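PDB 2QN5: bowman-Birk type bran trypsin inhibitor from Oryza sativa, which probably inhibits trypsin-like serine proteases, this chain being a part of a longer protein, with two disulfide-rich Bowman-Birk repeats. Local coordinates for residues 8-13 with 26-31; 21-26 with 56-61; 1-6 with 60-65; 68-73 with 123-128. All coordinates share one frame; numbering follows the deposited sequence.

Interaction 1 (8-13 with 26-31); sequences CDNIKR and NDELEP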
loop_
_atom_site.group_PDB
_atom_site.type_symbol
_atom_site.label_atom_id
_atom_site.label_comp_id
_atom_site.label_asym_id
_atom_site.label_seq_id
_atom_site.Cartn_x
_atom_site.Cartn_y
_atom_site.Cartn_z
ATOM N N CYS A 8 17.654 13.127 2.974
ATOM C CA CYS A 8 16.734 13.111 4.109
ATOM C C CYS A 8 17.186 12.029 5.073
ATOM O O CYS A 8 17.588 10.948 4.647
ATOM C CB CYS A 8 15.273 12.864 3.670
ATOM S SG CYS A 8 14.080 12.981 5.052
ATOM N N ASP A 9 17.148 12.350 6.369
ATOM C CA ASP A 9 17.563 11.429 7.430
ATOM C C ASP A 9 16.326 10.794 8.028
ATOM O O ASP A 9 16.103 9.588 7.883
ATOM C CB ASP A 9 18.343 12.180 8.517
ATOM C CG ASP A 9 19.691 12.678 8.028
ATOM O OD1 ASP A 9 20.578 11.841 7.752
ATOM O OD2 ASP A 9 19.864 13.907 7.912
ATOM N N ASN A 10 15.525 11.610 8.707
ATOM C CA ASN A 10 14.294 11.114 9.283
ATOM C C ASN A 10 13.322 10.894 8.149
ATOM O O ASN A 10 12.567 11.797 7.769
ATOM C CB ASN A 10 13.717 12.106 10.282
ATOM C CG ASN A 10 14.337 11.966 11.646
ATOM O OD1 ASN A 10 14.317 10.882 12.230
ATOM N ND2 ASN A 10 14.896 13.059 12.169
ATOM N N ILE A 11 13.373 9.685 7.594
ATOM C CA ILE A 11 12.496 9.302 6.495
ATOM C C ILE A 11 11.392 8.418 7.052
ATOM O O ILE A 11 11.656 7.343 7.588
ATOM C CB ILE A 11 13.251 8.511 5.393
ATOM C CG1 ILE A 11 14.425 9.332 4.851
ATOM C CG2 ILE A 11 12.301 8.194 4.254
ATOM C CD1 ILE A 11 15.294 8.574 3.864
ATOM N N LYS A 12 10.156 8.887 6.940
ATOM C CA LYS A 12 9.020 8.126 7.430
ATOM C C LYS A 12 8.355 7.418 6.266
ATOM O O LYS A 12 8.335 7.941 5.154
ATOM C CB LYS A 12 8.007 9.052 8.121
ATOM C CG LYS A 12 6.733 8.351 8.617
ATOM C CD LYS A 12 7.033 7.150 9.546
ATOM C CE LYS A 12 7.743 7.565 10.839
ATOM N NZ LYS A 12 7.894 6.442 11.807
ATOM N N ARG A 13 7.831 6.224 6.520
ATOM C CA ARG A 13 7.146 5.463 5.486
ATOM C C ARG A 13 5.672 5.378 5.809
ATOM O O ARG A 13 5.296 4.942 6.899
ATOM C CB ARG A 13 7.709 4.050 5.379
ATOM C CG ARG A 13 6.790 3.109 4.624
ATOM C CD ARG A 13 7.460 1.804 4.264
ATOM N NE ARG A 13 6.597 1.033 3.384
ATOM C CZ ARG A 13 7.040 0.125 2.527
ATOM N NH1 ARG A 13 6.191 -0.540 1.754
ATOM N NH2 ARG A 13 8.337 -0.112 2.448
ATOM N N ASN A 26 10.882 14.091 7.239
ATOM C CA ASN A 26 10.812 14.938 8.418
ATOM C C ASN A 26 11.872 16.043 8.383
ATOM O O ASN A 26 11.590 17.173 7.993
ATOM C CB ASN A 26 10.987 14.089 9.683
ATOM C CG ASN A 26 9.838 13.109 9.909
ATOM O OD1 ASN A 26 9.893 12.284 10.826
ATOM N ND2 ASN A 26 8.794 13.202 9.085
ATOM N N ASP A 27 13.093 15.701 8.779
ATOM C CA ASP A 27 14.190 16.651 8.816
ATOM C C ASP A 27 13.829 18.002 9.438
ATOM O O ASP A 27 12.804 18.606 9.109
ATOM C CB ASP A 27 14.756 16.873 7.413
ATOM C CG ASP A 27 15.957 15.989 7.122
ATOM O OD1 ASP A 27 16.803 16.388 6.285
ATOM O OD2 ASP A 27 16.049 14.896 7.727
ATOM N N GLU A 28 14.701 18.468 10.333
ATOM C CA GLU A 28 14.539 19.744 11.027
ATOM C C GLU A 28 14.342 20.886 10.005
ATOM O O GLU A 28 13.277 21.513 9.958
ATOM C CB GLU A 28 15.777 20.014 11.898
ATOM C CG GLU A 28 16.498 18.758 12.451
ATOM C CD GLU A 28 15.608 17.840 13.298
ATOM O OE1 GLU A 28 14.866 18.348 14.173
ATOM O OE2 GLU A 28 15.663 16.602 13.097
ATOM N N LEU A 29 15.375 21.163 9.205
ATOM C CA LEU A 29 15.313 22.189 8.157
ATOM C C LEU A 29 15.176 23.660 8.559
ATOM O O LEU A 29 14.959 24.000 9.731
ATOM C CB LEU A 29 14.174 21.867 7.190
ATOM C CG LEU A 29 14.212 20.538 6.442
ATOM C CD1 LEU A 29 12.789 20.039 6.270
ATOM C CD2 LEU A 29 14.912 20.700 5.105
ATOM N N GLU A 30 15.304 24.521 7.547
ATOM C CA GLU A 30 15.176 25.975 7.680
ATOM C C GLU A 30 14.296 26.323 6.481
ATOM O O GLU A 30 14.428 25.710 5.427
ATOM C CB GLU A 30 16.555 26.648 7.559
ATOM C CG GLU A 30 16.663 28.053 8.177
ATOM C CD GLU A 30 16.264 29.176 7.230
ATOM O OE1 GLU A 30 16.071 30.316 7.713
ATOM O OE2 GLU A 30 16.154 28.923 6.010
ATOM N N PRO A 31 13.385 27.299 6.625
ATOM C CA PRO A 31 12.490 27.691 5.527
ATOM C C PRO A 31 13.151 28.228 4.249
ATOM O O PRO A 31 12.769 29.273 3.725
ATOM C CB PRO A 31 11.557 28.704 6.191
ATOM C CG PRO A 31 12.413 29.320 7.251
ATOM C CD PRO A 31 13.133 28.118 7.824
#
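At the start of segment 8-13, C8 turns its SG anti to its own backbone N (chi1 -175°) and so lays the sulphur beside the D27 carboxylate, 3.8 Å from OD2; SG itself is disulfide-bonded to C25, the residue just before N26. D9 gives the firmest grip on D27: its backbone N-H reaches D27 OD2 over 3.1 Å along a nearly straight path (163°), arriving from above the carboxylate plane. The D9 carboxylate stands near this one, OD2 to OD2 3.9 Å, with the two planes only 29° apart, and this proximity of like charges would probably raise the proton affinity of the pair. D9 OD1 is hydrogen-bonded to T68 OG1 and to the C67 amide, which would offset part of this charge. N10 follows as the centre of an inverse gamma turn. Its own N-H adds a weak second bond to D27 OD2 (3.5 Å), while its carbonyl O, also facing segment 26-31, takes the N26 N-H over 2.9 Å almost along the C=O axis. CB of N10 meets CB of N26 at 3.4 Å. Beyond it, N10 ND2 comes only to 3.7 Å from E28 OE2, the two side chains crossing obliquely; the OD1 end of N10 is held by H125. K12 just brushes the N26 amide with CB before its chain leads away. The whole is the disulfide-bound base of a beta hairpin, strands 11-13 and 22-25, whose far end carries the probable trypsin-reactive bond K17-P18, as in Bowman-Birk inhibitors.

Interaction 2 (21-26 with 56-61); sequences PQWRCN and DIYWGA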
loop_
_atom_site.group_PDB
_atom_site.type_symbol
_atom_site.label_atom_id
_atom_site.label_comp_id
_atom_site.label_asym_id
_atom_site.label_seq_id
_atom_site.Cartn_x
_atom_site.Cartn_y
_atom_site.Cartn_z
ATOM N N PRO A 21 6.401 2.257 -2.432
ATOM C CA PRO A 21 5.933 2.945 -1.232
ATOM C C PRO A 21 5.812 4.443 -1.420
ATOM O O PRO A 21 6.349 5.004 -2.366
ATOM C CB PRO A 21 6.987 2.570 -0.193
ATOM C CG PRO A 21 7.370 1.214 -0.608
ATOM C CD PRO A 21 7.519 1.363 -2.104
ATOM N N GLN A 22 5.080 5.080 -0.519
ATOM C CA GLN A 22 4.893 6.517 -0.555
ATOM C C GLN A 22 5.538 6.947 0.724
ATOM O O GLN A 22 5.186 6.446 1.789
ATOM C CB GLN A 22 3.410 6.874 -0.536
ATOM C CG GLN A 22 2.606 6.106 -1.567
ATOM C CD GLN A 22 1.212 6.642 -1.751
ATOM O OE1 GLN A 22 0.464 6.805 -0.784
ATOM N NE2 GLN A 22 0.847 6.916 -3.001
ATOM N N TRP A 23 6.501 7.856 0.635
ATOM C CA TRP A 23 7.179 8.297 1.843
ATOM C C TRP A 23 7.113 9.804 2.104
ATOM O O TRP A 23 6.844 10.608 1.205
ATOM C CB TRP A 23 8.644 7.845 1.824
ATOM C CG TRP A 23 8.948 6.686 0.928
ATOM C CD1 TRP A 23 8.773 6.631 -0.426
ATOM C CD2 TRP A 23 9.604 5.463 1.296
ATOM N NE1 TRP A 23 9.292 5.458 -0.926
ATOM C CE2 TRP A 23 9.807 4.722 0.108
ATOM C CE3 TRP A 23 10.049 4.926 2.509
ATOM C CZ2 TRP A 23 10.435 3.472 0.099
ATOM C CZ3 TRP A 23 10.678 3.679 2.498
ATOM C CH2 TRP A 23 10.864 2.968 1.299
ATOM N N ARG A 24 7.362 10.163 3.359
ATOM C CA ARG A 24 7.368 11.549 3.799
ATOM C C ARG A 24 8.737 11.846 4.425
ATOM O O ARG A 24 9.398 10.939 4.938
ATOM C CB ARG A 24 6.242 11.761 4.816
ATOM C CG ARG A 24 6.127 13.167 5.352
ATOM C CD ARG A 24 4.836 13.348 6.127
ATOM N NE ARG A 24 3.659 13.013 5.317
ATOM C CZ ARG A 24 2.418 13.413 5.594
ATOM N NH1 ARG A 24 2.188 14.175 6.658
ATOM N NH2 ARG A 24 1.405 13.034 4.819
ATOM N N CYS A 25 9.177 13.101 4.361
ATOM C CA CYS A 25 10.466 13.461 4.953
ATOM C C CYS A 25 10.315 14.446 6.094
ATOM O O CYS A 25 9.701 15.498 5.946
ATOM C CB CYS A 25 11.427 14.046 3.916
ATOM S SG CYS A 25 12.955 14.644 4.692
ATOM N N ASN A 26 10.882 14.091 7.239
ATOM C CA ASN A 26 10.812 14.938 8.418
ATOM C C ASN A 26 11.872 16.043 8.383
ATOM O O ASN A 26 11.590 17.173 7.993
ATOM C CB ASN A 26 10.987 14.089 9.683
ATOM C CG ASN A 26 9.838 13.109 9.909
ATOM O OD1 ASN A 26 9.893 12.284 10.826
ATOM N ND2 ASN A 26 8.794 13.202 9.085
ATOM N N ASP A 56 5.316 17.017 1.808
ATOM C CA ASP A 56 5.135 16.668 0.421
ATOM C C ASP A 56 5.473 15.178 0.438
ATOM O O ASP A 56 6.482 14.765 1.028
ATOM C CB ASP A 56 6.121 17.450 -0.447
ATOM C CG ASP A 56 5.471 18.057 -1.668
ATOM O OD1 ASP A 56 4.930 17.302 -2.502
ATOM O OD2 ASP A 56 5.499 19.295 -1.801
ATOM N N ILE A 57 4.618 14.357 -0.162
ATOM C CA ILE A 57 4.884 12.929 -0.167
ATOM C C ILE A 57 5.444 12.484 -1.493
ATOM O O ILE A 57 4.849 12.741 -2.542
ATOM C CB ILE A 57 3.628 12.087 0.103
ATOM C CG1 ILE A 57 3.010 12.477 1.443
ATOM C CG2 ILE A 57 4.008 10.609 0.130
ATOM C CD1 ILE A 57 1.674 11.812 1.721
ATOM N N TYR A 58 6.603 11.832 -1.428
ATOM C CA TYR A 58 7.272 11.290 -2.603
ATOM C C TYR A 58 6.777 9.862 -2.692
ATOM O O TYR A 58 6.648 9.187 -1.670
ATOM C CB TYR A 58 8.780 11.274 -2.411
ATOM C CG TYR A 58 9.519 10.505 -3.464
ATOM C CD1 TYR A 58 9.576 10.956 -4.773
ATOM C CD2 TYR A 58 10.175 9.332 -3.150
ATOM C CE1 TYR A 58 10.279 10.249 -5.743
ATOM C CE2 TYR A 58 10.878 8.618 -4.109
ATOM C CZ TYR A 58 10.926 9.080 -5.395
ATOM O OH TYR A 58 11.606 8.359 -6.337
ATOM N N TRP A 59 6.496 9.415 -3.909
ATOM C CA TRP A 59 6.010 8.070 -4.145
ATOM C C TRP A 59 7.004 7.418 -5.083
ATOM O O TRP A 59 7.013 7.718 -6.269
ATOM C CB TRP A 59 4.644 8.156 -4.798
ATOM C CG TRP A 59 3.968 6.855 -5.067
ATOM C CD1 TRP A 59 4.512 5.601 -5.004
ATOM C CD2 TRP A 59 2.610 6.684 -5.498
ATOM N NE1 TRP A 59 3.571 4.659 -5.372
ATOM C CE2 TRP A 59 2.397 5.302 -5.679
ATOM C CE3 TRP A 59 1.552 7.569 -5.748
ATOM C CZ2 TRP A 59 1.168 4.791 -6.099
ATOM C CZ3 TRP A 59 0.342 7.059 -6.162
ATOM C CH2 TRP A 59 0.157 5.686 -6.335
ATOM N N GLY A 60 7.852 6.542 -4.563
ATOM C CA GLY A 60 8.822 5.901 -5.422
ATOM C C GLY A 60 9.615 4.818 -4.735
ATOM O O GLY A 60 9.542 4.649 -3.519
ATOM N N ALA A 61 10.381 4.081 -5.531
ATOM C CA ALA A 61 11.205 3.004 -5.021
ATOM C C ALA A 61 12.189 3.498 -3.981
ATOM O O ALA A 61 12.189 3.014 -2.862
ATOM C CB ALA A 61 11.949 2.364 -6.143
#
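Backbone hydrogen bonds join strands 22-25 and 56-59 as an antiparallel pair. W23 and Y58 form a hydrogen-bonded pair: W23 N reaches Y58 O over 2.7 Å and Y58 N returns to W23 O over 2.9 Å, both donors lying nearly along the C=O axes. Q22 opposite W59 is a non-hydrogen-bonded pair, and past it G60 N makes a weak, bent bond to P21 O. One polar side-chain bond reinforces the ladder. The indole N-H of W23 (NE1) donates a hydrogen bond to G60 O over 2.7 Å, straight (171°) and in the ring plane, so the edge of the indole is tied to the chain just beyond the strand, which restrains its rotation.

Apolar and ring contacts divide between two faces. On the W23-Y58 face, W23 CD1 lies 4.1 Å from Y58 CD2, and P21 CB sits over one face of the indole. On the other face, Q22 runs alongside W59, its CG over the five-membered ring (3.9 Å to the centroid) in a CH-pi contact, with the amide plane turned nearly upright on the indole (86°). Q22 NE2 thus lies over the ring face, and it is also hydrogen-bonded to the backbone of a second protein chain. I57 puts CD1 at the edge of the R24 guanidinium; R24 NH1 bonds to a polar side chain of that same second protein.

Strand 22-25 is the middle of the three-stranded antiparallel sheet, with strand 54-59 on one flank and strand 11-13, whose K12 pairs with R24, on the other.

Interaction 3 (1-6 with 60-65); sequences MERPWK and GADPGP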
loop_
_atom_site.group_PDB
_atom_site.type_symbol
_atom_site.label_atom_id
_atom_site.label_comp_id
_atom_site.label_asym_id
_atom_site.label_seq_id
_atom_site.Cartn_x
_atom_site.Cartn_y
_atom_site.Cartn_z
ATOM N N MET A 1 8.125 10.211 -9.839
ATOM C CA MET A 1 7.858 11.672 -9.811
ATOM C C MET A 1 9.094 12.421 -9.350
ATOM O O MET A 1 10.201 11.895 -9.410
ATOM C CB MET A 1 6.682 11.982 -8.880
ATOM C CG MET A 1 6.860 11.501 -7.449
ATOM S SD MET A 1 5.491 12.018 -6.370
ATOM C CE MET A 1 6.121 13.583 -5.719
ATOM N N GLU A 2 8.897 13.653 -8.897
ATOM C CA GLU A 2 9.994 14.490 -8.435
ATOM C C GLU A 2 10.194 14.508 -6.928
ATOM O O GLU A 2 9.404 15.103 -6.175
ATOM C CB GLU A 2 9.820 15.930 -8.937
ATOM C CG GLU A 2 10.490 16.192 -10.277
ATOM C CD GLU A 2 11.954 15.723 -10.304
ATOM O OE1 GLU A 2 12.655 15.997 -11.320
ATOM O OE2 GLU A 2 12.404 15.079 -9.312
ATOM N N ARG A 3 11.274 13.856 -6.507
ATOM C CA ARG A 3 11.652 13.762 -5.102
ATOM C C ARG A 3 11.767 15.197 -4.579
ATOM O O ARG A 3 12.666 15.929 -4.978
ATOM C CB ARG A 3 12.994 13.044 -5.019
ATOM C CG ARG A 3 13.330 12.400 -3.696
ATOM C CD ARG A 3 14.836 12.090 -3.635
ATOM N NE ARG A 3 15.239 10.754 -4.085
ATOM C CZ ARG A 3 14.963 10.216 -5.272
ATOM N NH1 ARG A 3 15.400 8.995 -5.562
ATOM N NH2 ARG A 3 14.243 10.877 -6.167
ATOM N N PRO A 4 10.848 15.617 -3.690
ATOM C CA PRO A 4 10.854 16.973 -3.123
ATOM C C PRO A 4 11.987 17.304 -2.164
ATOM O O PRO A 4 11.829 18.166 -1.308
ATOM C CB PRO A 4 9.489 17.068 -2.438
ATOM C CG PRO A 4 9.287 15.672 -1.948
ATOM C CD PRO A 4 9.702 14.852 -3.168
ATOM N N TRP A 5 13.119 16.622 -2.302
ATOM C CA TRP A 5 14.274 16.866 -1.445
ATOM C C TRP A 5 15.487 16.097 -1.943
ATOM O O TRP A 5 15.361 15.008 -2.496
ATOM C CB TRP A 5 13.964 16.459 -0.010
ATOM C CG TRP A 5 13.615 15.027 0.128
ATOM C CD1 TRP A 5 14.446 13.957 -0.024
ATOM C CD2 TRP A 5 12.334 14.494 0.482
ATOM N NE1 TRP A 5 13.764 12.786 0.219
ATOM C CE2 TRP A 5 12.466 13.089 0.533
ATOM C CE3 TRP A 5 11.087 15.070 0.764
ATOM C CZ2 TRP A 5 11.399 12.248 0.858
ATOM C CZ3 TRP A 5 10.025 14.238 1.087
ATOM C CH2 TRP A 5 10.188 12.837 1.132
ATOM N N LYS A 6 16.667 16.674 -1.747
ATOM C CA LYS A 6 17.902 16.044 -2.180
ATOM C C LYS A 6 18.334 14.921 -1.242
ATOM O O LYS A 6 18.695 13.842 -1.688
ATOM C CB LYS A 6 19.009 17.095 -2.314
ATOM C CG LYS A 6 18.949 17.923 -3.602
ATOM C CD LYS A 6 17.790 18.916 -3.595
ATOM C CE LYS A 6 17.644 19.618 -4.941
ATOM N NZ LYS A 6 17.381 18.660 -6.043
ATOM N N GLY A 60 7.852 6.542 -4.563
ATOM C CA GLY A 60 8.822 5.901 -5.422
ATOM C C GLY A 60 9.615 4.818 -4.735
ATOM O O GLY A 60 9.542 4.649 -3.519
ATOM N N ALA A 61 10.381 4.081 -5.531
ATOM C CA ALA A 61 11.205 3.004 -5.021
ATOM C C ALA A 61 12.189 3.498 -3.981
ATOM O O ALA A 61 12.189 3.014 -2.862
ATOM C CB ALA A 61 11.949 2.364 -6.143
ATOM N N ASP A 62 13.017 4.471 -4.359
ATOM C CA ASP A 62 14.045 5.028 -3.486
ATOM C C ASP A 62 13.628 6.306 -2.764
ATOM O O ASP A 62 13.365 7.321 -3.404
ATOM C CB ASP A 62 15.301 5.301 -4.319
ATOM C CG ASP A 62 16.477 5.803 -3.486
ATOM O OD1 ASP A 62 17.610 5.829 -4.022
ATOM O OD2 ASP A 62 16.273 6.173 -2.307
ATOM N N PRO A 63 13.568 6.274 -1.416
ATOM C CA PRO A 63 13.185 7.449 -0.627
ATOM C C PRO A 63 14.355 8.428 -0.465
ATOM O O PRO A 63 14.293 9.385 0.311
ATOM C CB PRO A 63 12.739 6.843 0.693
ATOM C CG PRO A 63 13.659 5.699 0.840
ATOM C CD PRO A 63 13.673 5.086 -0.548
ATOM N N GLY A 64 15.426 8.190 -1.206
ATOM C CA GLY A 64 16.549 9.102 -1.143
ATOM C C GLY A 64 17.683 8.636 -0.264
ATOM O O GLY A 64 17.500 7.771 0.597
ATOM N N PRO A 65 18.883 9.202 -0.462
ATOM C CA PRO A 65 20.051 8.831 0.329
ATOM C C PRO A 65 19.948 9.609 1.605
ATOM O O PRO A 65 19.071 10.467 1.733
ATOM C CB PRO A 65 21.195 9.318 -0.533
ATOM C CG PRO A 65 20.648 10.618 -1.035
ATOM C CD PRO A 65 19.229 10.262 -1.429
#
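The indole of W5 and the guanidinium of R3 are the flat groups here. One face of the W5 ring is overlaid, toward its rim, by R3 CG, 3.9 Å above the plane, and by P4 CD; at the ring edge, in its plane, lies P63 O. The R3 guanidinium has D62 O over one face and G64 CA at its edge, NE being 3.6 Å from that carbon. W5 takes the crowded rotamer, CG between the backbone N and the carbonyl carbon (chi1 60°), and thereby swings NE1 toward segment 60-65. Its N-H makes a weak bond to P63 O, long at 3.4 Å though fairly straight (159°), the one hydrogen bond between the segments.

R3 keeps CG anti to its backbone N and bends at chi3, so that the chain runs across and its tip arrives beside D62. R3 NH1 is 3.4 Å from D62 O, but the angle is too poor for a hydrogen bond. The carboxylate is farther still, R3 NH1 to D62 OD1 4.2 Å, with the planes 70° apart, beyond a salt bridge. D62 instead turns OD2 back on its own chain, accepting from G64 N two residues on. G64 has positive phi, a backbone conformation that glycine adopts readily. Farther along, P65 CD abuts K6 O at 3.6 Å.

The local motif is an Asx turn at D62, inside the proline- and glycine-rich connection that leaves the sheet after strand 54-59; the amino-terminal residues of the first Bowman-Birk repeat lie against it.

Interaction 4 (68-73 with 123-128); sequences TPRPWG and TGHPGP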
loop_
_atom_site.group_PDB
_atom_site.type_symbol
_atom_site.label_atom_id
_atom_site.label_comp_id
_atom_site.label_asym_id
_atom_site.label_seq_id
_atom_site.Cartn_x
_atom_site.Cartn_y
_atom_site.Cartn_z
ATOM N N THR A 68 23.603 12.407 6.192
ATOM C CA THR A 68 24.811 12.116 6.955
ATOM C C THR A 68 24.981 10.601 7.028
ATOM O O THR A 68 24.155 9.913 7.622
ATOM C CB THR A 68 24.687 12.675 8.383
ATOM O OG1 THR A 68 23.341 12.502 8.844
ATOM C CG2 THR A 68 25.056 14.156 8.419
ATOM N N PRO A 69 26.069 10.059 6.449
ATOM C CA PRO A 69 26.304 8.607 6.462
ATOM C C PRO A 69 26.168 7.883 7.796
ATOM O O PRO A 69 26.116 8.489 8.867
ATOM C CB PRO A 69 27.700 8.464 5.845
ATOM C CG PRO A 69 28.347 9.764 6.144
ATOM C CD PRO A 69 27.243 10.771 5.918
ATOM N N ARG A 70 26.121 6.562 7.706
ATOM C CA ARG A 70 25.954 5.712 8.865
ATOM C C ARG A 70 27.001 4.624 8.922
ATOM O O ARG A 70 27.351 4.037 7.914
ATOM C CB ARG A 70 24.577 5.084 8.804
ATOM C CG ARG A 70 23.484 6.116 8.836
ATOM C CD ARG A 70 22.248 5.675 8.098
ATOM N NE ARG A 70 21.200 6.686 8.216
ATOM C CZ ARG A 70 20.627 7.034 9.363
ATOM N NH1 ARG A 70 19.681 7.963 9.378
ATOM N NH2 ARG A 70 20.992 6.448 10.495
ATOM N N PRO A 71 27.489 4.323 10.126
ATOM C CA PRO A 71 28.508 3.295 10.333
ATOM C C PRO A 71 28.337 2.138 9.360
ATOM O O PRO A 71 29.291 1.709 8.710
ATOM C CB PRO A 71 28.269 2.878 11.774
ATOM C CG PRO A 71 27.850 4.172 12.420
ATOM C CD PRO A 71 26.882 4.730 11.410
ATOM N N TRP A 72 27.100 1.654 9.266
ATOM C CA TRP A 72 26.723 0.542 8.388
ATOM C C TRP A 72 27.185 0.896 6.981
ATOM O O TRP A 72 27.086 0.101 6.042
ATOM C CB TRP A 72 25.191 0.350 8.441
ATOM C CG TRP A 72 24.655 0.556 9.839
ATOM C CD1 TRP A 72 25.033 -0.127 10.958
ATOM C CD2 TRP A 72 23.786 1.608 10.291
ATOM N NE1 TRP A 72 24.471 0.438 12.078
ATOM C CE2 TRP A 72 23.702 1.505 11.700
ATOM C CE3 TRP A 72 23.079 2.625 9.648
ATOM C CZ2 TRP A 72 22.938 2.386 12.479
ATOM C CZ3 TRP A 72 22.316 3.504 10.425
ATOM C CH2 TRP A 72 22.256 3.375 11.829
ATOM N N GLY A 73 27.706 2.111 6.867
ATOM C CA GLY A 73 28.199 2.617 5.608
ATOM C C GLY A 73 27.071 3.049 4.699
ATOM O O GLY A 73 26.978 4.217 4.304
ATOM N N THR A 123 22.971 5.535 16.550
ATOM C CA THR A 123 21.579 5.129 16.375
ATOM C C THR A 123 20.990 5.656 15.065
ATOM O O THR A 123 21.715 5.936 14.107
ATOM C CB THR A 123 20.697 5.656 17.519
ATOM O OG1 THR A 123 20.386 7.035 17.280
ATOM C CG2 THR A 123 21.423 5.526 18.853
ATOM N N GLY A 124 19.664 5.776 15.036
ATOM C CA GLY A 124 18.988 6.268 13.853
ATOM C C GLY A 124 18.433 5.192 12.931
ATOM O O GLY A 124 18.999 4.097 12.799
ATOM N N HIS A 125 17.312 5.533 12.298
ATOM C CA HIS A 125 16.583 4.686 11.347
ATOM C C HIS A 125 17.488 4.038 10.303
ATOM O O HIS A 125 18.051 4.715 9.445
ATOM C CB HIS A 125 15.551 5.553 10.648
ATOM C CG HIS A 125 15.866 7.011 10.741
ATOM N ND1 HIS A 125 17.123 7.511 10.479
ATOM C CD2 HIS A 125 15.115 8.067 11.132
ATOM C CE1 HIS A 125 17.134 8.812 10.704
ATOM N NE2 HIS A 125 15.928 9.175 11.102
ATOM N N PRO A 126 17.613 2.709 10.344
ATOM C CA PRO A 126 18.465 2.024 9.376
ATOM C C PRO A 126 17.978 2.233 7.955
ATOM O O PRO A 126 16.779 2.374 7.698
ATOM C CB PRO A 126 18.355 0.572 9.801
ATOM C CG PRO A 126 16.936 0.488 10.251
ATOM C CD PRO A 126 16.789 1.743 11.087
ATOM N N GLY A 127 18.919 2.266 7.026
ATOM C CA GLY A 127 18.544 2.438 5.641
ATOM C C GLY A 127 18.133 1.078 5.138
ATOM O O GLY A 127 17.862 0.188 5.937
ATOM N N PRO A 128 18.089 0.879 3.819
ATOM C CA PRO A 128 17.703 -0.403 3.229
ATOM C C PRO A 128 18.707 -1.535 3.460
ATOM O O PRO A 128 19.698 -1.376 4.179
ATOM C CB PRO A 128 17.550 -0.060 1.749
ATOM C CG PRO A 128 18.569 1.002 1.550
ATOM C CD PRO A 128 18.360 1.873 2.768
#
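Closest of all is the R70 tip: NH1 stands 2.8 Å from H125 ND1, at the edge of the imidazole, with guanidinium and ring planes close to perpendicular (79°). The same guanidinium has H125 O over the centre of one face, 3.4 Å above the plane, and T123 O at its edge, 3.7 Å from NH2. Two backbone carbonyls and a ring nitrogen therefore flank the cation. W72 contributes CH2, the corner of its six-membered ring, which meets T123 O and G124 O, each at 3.5 Å.

R70 reaches this place because its chain is extended from CG to NE, and W72 follows it in a type I beta turn, R70 to G73. G124, with positive phi (97°), passes close to NH2 of R70. Farther out, F66 makes a cation-pi contact with R70, and H125 NE2 is hydrogen-bonded to N10 OD1 in the first repeat.

A fixed positive charge next to ND1 would be expected to disfavour a doubly protonated H125, while the carbonyl oxygens would tend to stabilise R70; the imidazole would then serve as a largely neutral bridge between the repeats.

Interactions 1, 2 and 3 belong to the first repeat and interaction 4 to the second, with the start of its segment 68-73 at the boundary. Interactions 2 and 3 are nearest, centres about 7 Å apart; both end on the same part of the chain, sharing G60 and A61. Interaction 1 lies about 11 Å from interaction 2, joined through the C8-C25 disulfide, shared N26 and neighbouring strands 11-13 and 22-25. Its segments alternate with those of interaction 2 and nest within interaction 3. Interaction 4 follows in series, its centre about 15 Å from that of interaction 1, meeting it through N10 and H125, so the two repeats abut directly.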